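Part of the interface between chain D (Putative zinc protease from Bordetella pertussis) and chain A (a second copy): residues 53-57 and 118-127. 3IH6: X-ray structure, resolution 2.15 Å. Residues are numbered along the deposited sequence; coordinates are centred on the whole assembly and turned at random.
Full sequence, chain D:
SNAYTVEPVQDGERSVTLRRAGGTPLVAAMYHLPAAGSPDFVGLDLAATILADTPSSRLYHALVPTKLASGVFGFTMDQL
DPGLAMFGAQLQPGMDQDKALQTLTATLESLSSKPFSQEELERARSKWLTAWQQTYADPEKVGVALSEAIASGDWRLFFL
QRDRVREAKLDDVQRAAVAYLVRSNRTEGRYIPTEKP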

# COMPACT_ATOMS: atom_id res chain seq x y z
N ASP D 53 -13.43 14.92 12.46
CA ASP D 53 -11.97 14.69 12.28
C ASP D 53 -11.08 15.61 13.11
O ASP D 53 -11.32 16.82 13.22
CB ASP D 53 -11.62 14.76 10.77
CG ASP D 53 -10.20 14.22 10.43
OD1 ASP D 53 -9.65 13.30 11.11
OD2 ASP D 53 -9.66 14.72 9.42
N THR D 54 -10.03 15.01 13.68
CA THR D 54 -9.03 15.69 14.53
C THR D 54 -9.59 16.09 15.91
O THR D 54 -10.81 16.08 16.14
CB THR D 54 -8.40 16.96 13.90
OG1 THR D 54 -9.27 18.08 14.11
CG2 THR D 54 -8.05 16.77 12.38
N PRO D 55 -8.68 16.47 16.82
CA PRO D 55 -9.10 17.01 18.11
C PRO D 55 -9.81 18.36 18.01
O PRO D 55 -10.34 18.82 19.02
CB PRO D 55 -7.78 17.15 18.88
CG PRO D 55 -6.82 16.20 18.18
CD PRO D 55 -7.22 16.29 16.74
N SER D 56 -9.86 18.98 16.83
CA SER D 56 -10.57 20.25 16.68
C SER D 56 -12.03 20.05 16.33
O SER D 56 -12.78 21.02 16.21
CB SER D 56 -9.91 21.15 15.61
OG SER D 56 -8.61 21.57 16.06
N SER D 57 -12.44 18.81 16.14
CA SER D 57 -13.80 18.54 15.66
C SER D 57 -14.84 18.79 16.71
O SER D 57 -14.56 18.70 17.92
CB SER D 57 -13.93 17.11 15.13
OG SER D 57 -14.21 16.16 16.15
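Chain A 118-127: QEELERARSK

How does chain A lie on chain D? It presents a continuous helix: residues 118-127 are helical throughout, tied by i-to-i+4 backbone bonds such as Arg A123 N to Glu A119 O at 3.1 Å, and the helix runs on later in the chain. Chain D offers no helix or strand here but a type I beta turn from Thr D54 to Ser D57, closed by Ser D57 N donating to Thr D54 O at 3.2 Å. The turn meets the helix near the middle of this stretch, where the CA atoms of Pro D55 and Arg A123 stand 5.9 Å apart. From there Ser D56 reaches back toward the start of the stretch, its CA 6.9 Å from the CA of Glu A119. The two stretches together bury 287 Å².

What does Pro D55 sit against? This residue gives up the most surface, 85 Å², and its ring lies on the helix across one turn. Its CG is 3.6 Å from the backbone O of Glu A122 and also 3.6 Å from CB of Ser A126, while its CD is 4.2 Å from CA of Arg A123. The CB atoms of Pro D55 and Glu A122 are 3.9 Å apart. These are packing contacts, and the carbonyl of Glu A122 is already engaged within the helix, accepting from Ser A126 N at 2.9 Å. The carboxylate of Glu A122 leads away from chain D and forms a salt bridge with Arg A125, OE2 to NH1 at 3.1 Å.

How does Arg A123 reach the turn? Its CA-to-CB bond points sideways, but the long side chain brings its end nearer to chain D. On the way, its CG passes 4.0 Å from CB of Thr D54. The guanidinium then donates from NH1 to Ser D56 OG, a short hydrogen bond of 2.6 Å and the only direct one between the stretches. The hydroxyl lies at the edge of the guanidinium, near its plane, where an N-H can point at it.

What else holds Ser D56 in place? Its hydroxyl also donates to a water at 2.9 Å from OG, and that water in turn donates to Glu A119 O at 2.8 Å and Glu A119 OE1 at 2.7 Å. Ser D56 OG thus accepts from the arginine and gives its proton to the water, linking two residues one helical turn apart. Within chain D, Ser D56 N donates to Thr D54 OG1 at 2.9 Å, a bond internal to the turn.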

# COMPACT_ATOMS: atom_id res chain seq x y z
N GLN A 118 -2.80 25.63 22.07
CA GLN A 118 -2.95 24.28 22.62
C GLN A 118 -3.62 23.37 21.62
O GLN A 118 -3.27 22.19 21.49
CB GLN A 118 -3.77 24.31 23.93
CG GLN A 118 -3.89 22.91 24.60
CD GLN A 118 -2.53 22.38 25.06
OE1 GLN A 118 -1.71 23.12 25.65
NE2 GLN A 118 -2.30 21.10 24.84
N GLU A 119 -4.59 23.97 20.93
CA GLU A 119 -5.29 23.40 19.81
C GLU A 119 -4.36 22.97 18.65
O GLU A 119 -4.45 21.86 18.21
CB GLU A 119 -6.32 24.42 19.32
CG GLU A 119 -7.66 23.82 18.80
CD GLU A 119 -8.49 23.10 19.86
OE1 GLU A 119 -8.14 21.97 20.27
OE2 GLU A 119 -9.52 23.66 20.28
N GLU A 120 -3.50 23.85 18.17
CA GLU A 120 -2.42 23.50 17.22
C GLU A 120 -1.60 22.29 17.60
O GLU A 120 -1.31 21.40 16.75
CB GLU A 120 -1.49 24.70 17.02
CG GLU A 120 -2.12 25.68 16.05
CD GLU A 120 -1.43 27.02 16.02
OE1 GLU A 120 -0.64 27.33 16.94
OE2 GLU A 120 -1.68 27.75 15.03
N LEU A 121 -1.22 22.26 18.86
CA LEU A 121 -0.44 21.18 19.40
C LEU A 121 -1.22 19.86 19.38
O LEU A 121 -0.65 18.80 19.10
CB LEU A 121 0.02 21.53 20.82
CG LEU A 121 0.86 20.50 21.62
CD1 LEU A 121 2.03 19.96 20.83
CD2 LEU A 121 1.34 21.04 22.99
N GLU A 122 -2.52 19.93 19.67
CA GLU A 122 -3.30 18.71 19.81
C GLU A 122 -3.45 18.11 18.41
O GLU A 122 -3.33 16.93 18.22
CB GLU A 122 -4.68 18.97 20.41
CG GLU A 122 -4.74 19.37 21.89
CD GLU A 122 -3.81 18.56 22.80
OE1 GLU A 122 -3.71 17.31 22.67
OE2 GLU A 122 -3.16 19.20 23.65
N ARG A 123 -3.64 18.98 17.42
CA ARG A 123 -3.79 18.53 16.04
C ARG A 123 -2.45 17.88 15.58
O ARG A 123 -2.47 16.82 14.97
CB ARG A 123 -4.25 19.72 15.20
CG ARG A 123 -5.27 19.42 14.11
CD ARG A 123 -6.17 20.66 13.74
NE ARG A 123 -5.40 21.91 13.64
CZ ARG A 123 -5.67 23.01 14.34
NH1 ARG A 123 -6.73 23.05 15.17
NH2 ARG A 123 -4.90 24.08 14.22
N ALA A 124 -1.32 18.48 15.94
CA ALA A 124 0.04 17.95 15.63
C ALA A 124 0.34 16.62 16.31
O ALA A 124 0.85 15.71 15.66
CB ALA A 124 1.09 18.95 16.06
N ARG A 125 0.04 16.54 17.61
CA ARG A 125 0.22 15.33 18.41
C ARG A 125 -0.64 14.18 17.91
O ARG A 125 -0.18 13.06 17.76
CB ARG A 125 -0.12 15.61 19.88
CG ARG A 125 0.28 14.49 20.81
CD ARG A 125 -0.49 14.46 22.13
NE ARG A 125 -0.80 15.80 22.61
CZ ARG A 125 -0.01 16.54 23.38
NH1 ARG A 125 -0.42 17.74 23.77
NH2 ARG A 125 1.18 16.09 23.76
N SER A 126 -1.91 14.45 17.67
CA SER A 126 -2.81 13.44 17.16
C SER A 126 -2.33 12.89 15.80
O SER A 126 -2.26 11.66 15.62
CB SER A 126 -4.24 13.95 17.11
OG SER A 126 -5.07 13.11 16.31
N LYS A 127 -1.94 13.78 14.88
CA LYS A 127 -1.35 13.36 13.58
C LYS A 127 -0.17 12.41 13.78
O LYS A 127 -0.10 11.32 13.18
CB LYS A 127 -0.91 14.57 12.72
CG LYS A 127 -0.62 14.19 11.21
CD LYS A 127 0.10 15.33 10.48
CE LYS A 127 0.67 14.91 9.12
NZ LYS A 127 -0.33 14.94 8.01
O HOH W 1 -7.02 20.64 18.27